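Local coordinates for TIR-NB-LRR type resistance protein RPV1 (Vitis rotundifolia, PDB 5KU7) that belongs to the TIR-NB-LRR class of plant resistance proteins, here represented by its TIR domain, and probably takes part in immune signalling, at residues 86-90 with 139-143. Numbering follows the deposited sequence.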
loop_
_atom_site.group_PDB
_atom_site.type_symbol
_atom_site.label_atom_id
_atom_site.label_comp_id
_atom_site.label_asym_id
_atom_site.label_seq_id
_atom_site.Cartn_x
_atom_site.Cartn_y
_atom_site.Cartn_z
ATOM N N MET A 86 15.229 21.358 3.687
ATOM C CA MET A 86 16.300 21.454 4.657
ATOM C C MET A 86 16.661 22.906 4.984
ATOM O O MET A 86 17.074 23.207 6.108
ATOM C CB MET A 86 17.508 20.684 4.146
ATOM C CG MET A 86 17.222 19.194 3.972
ATOM S SD MET A 86 16.473 18.436 5.442
ATOM C CE MET A 86 17.760 18.714 6.651
ATOM N N GLU A 87 16.506 23.797 4.002
ATOM C CA GLU A 87 16.705 25.238 4.207
ATOM C C GLU A 87 15.679 25.808 5.185
ATOM O O GLU A 87 16.011 26.629 6.037
ATOM C CB GLU A 87 16.635 25.977 2.868
ATOM C CG GLU A 87 17.810 25.682 1.947
ATOM C CD GLU A 87 17.754 26.448 0.644
ATOM O OE1 GLU A 87 16.732 27.118 0.383
ATOM O OE2 GLU A 87 18.742 26.383 -0.117
ATOM N N CYS A 88 14.425 25.388 5.047
ATOM C CA CYS A 88 13.364 25.827 5.954
ATOM C C CYS A 88 13.618 25.265 7.333
ATOM O O CYS A 88 13.099 25.758 8.331
ATOM C CB CYS A 88 11.990 25.362 5.477
ATOM S SG CYS A 88 11.493 26.057 3.920
ATOM N N GLN A 89 14.416 24.209 7.366
ATOM C CA GLN A 89 14.739 23.519 8.597
ATOM C C GLN A 89 15.746 24.325 9.406
ATOM O O GLN A 89 15.602 24.466 10.615
ATOM C CB GLN A 89 15.270 22.130 8.264
ATOM C CG GLN A 89 14.970 21.085 9.286
ATOM C CD GLN A 89 16.182 20.665 10.049
ATOM O OE1 GLN A 89 17.209 21.332 10.010
ATOM N NE2 GLN A 89 16.090 19.520 10.712
ATOM N N LYS A 90 16.768 24.847 8.730
ATOM C CA LYS A 90 17.751 25.734 9.352
ATOM C C LYS A 90 17.137 27.093 9.691
ATOM O O LYS A 90 17.108 27.499 10.842
ATOM C CB LYS A 90 18.949 25.940 8.422
ATOM C CG LYS A 90 19.524 24.665 7.826
ATOM C CD LYS A 90 20.788 24.951 7.013
ATOM C CE LYS A 90 21.127 23.786 6.086
ATOM N NZ LYS A 90 20.089 23.611 5.030
ATOM N N GLU A 139 22.230 15.304 5.288
ATOM C CA GLU A 139 21.609 15.902 6.470
ATOM C C GLU A 139 20.254 15.252 6.789
ATOM O O GLU A 139 19.986 14.857 7.926
ATOM C CB GLU A 139 21.445 17.414 6.280
ATOM C CG GLU A 139 22.768 18.176 6.300
ATOM C CD GLU A 139 22.588 19.675 6.202
ATOM O OE1 GLU A 139 21.434 20.136 6.135
ATOM O OE2 GLU A 139 23.604 20.401 6.212
ATOM N N ALA A 140 19.406 15.136 5.770
ATOM C CA ALA A 140 18.067 14.591 5.953
ATOM C C ALA A 140 18.116 13.172 6.526
ATOM O O ALA A 140 17.299 12.821 7.374
ATOM C CB ALA A 140 17.324 14.602 4.649
ATOM N N ALA A 141 19.078 12.375 6.069
ATOM C CA ALA A 141 19.167 10.971 6.464
ATOM C C ALA A 141 19.716 10.797 7.880
ATOM O O ALA A 141 19.653 9.705 8.447
ATOM C CB ALA A 141 20.030 10.203 5.475
ATOM N N ASN A 142 20.262 11.869 8.451
ATOM C CA ASN A 142 20.763 11.808 9.821
ATOM C C ASN A 142 19.734 12.281 10.820
ATOM O O ASN A 142 19.981 12.272 12.017
ATOM C CB ASN A 142 22.030 12.636 9.981
ATOM C CG ASN A 142 23.280 11.827 9.759
ATOM O OD1 ASN A 142 23.902 11.901 8.704
ATOM N ND2 ASN A 142 23.658 11.047 10.758
ATOM N N LEU A 143 18.572 12.683 10.325
ATOM C CA LEU A 143 17.461 13.000 11.204
ATOM C C LEU A 143 16.856 11.678 11.630
ATOM O O LEU A 143 16.856 10.727 10.854
ATOM C CB LEU A 143 16.442 13.875 10.487
ATOM C CG LEU A 143 17.008 15.175 9.914
ATOM C CD1 LEU A 143 15.934 15.897 9.127
ATOM C CD2 LEU A 143 17.516 16.043 11.042
#
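Helices on one face of an alpha/beta sheet are commonly joined by apolar side chains near the sheet and charged ones toward solvent; Met86 supplies the apolar part here. Its CA-to-CB bond points at the facing segment, and with all three chi angles in the m well the side chain folds over so that SD lies 4.0 Å from CB of Ala140, while CE comes to 3.9 Å from CB of Glu139 and 4.2 Å from CD1 of Leu143. The closest CA pair of the two segments is Met86 CA and Ala140 CA, 7.2 Å apart, a spacing consistent with the short alanine side chain. The Gln89 amide borders the patch, its NE2 in van der Waals contact with CD2 of Leu143 at 3.8 Å. These helices, 76-91 and 130-141, pack in the flavodoxin-like alpha/beta fold of the TIR domain, whose parallel sheet has the strand order 2-1-3-4-5; Leu143, just beyond the second helix, also rests on Val96 and Pro98 of strand 95-101, so that the contact reaches down to the sheet. On the more exposed side a single, long salt bridge joins Lys90 NZ and Glu139 OE1 at 3.9 Å, and the same NZ donates a weak hydrogen bond of 3.2 Å to Met86 O, back within its own helix.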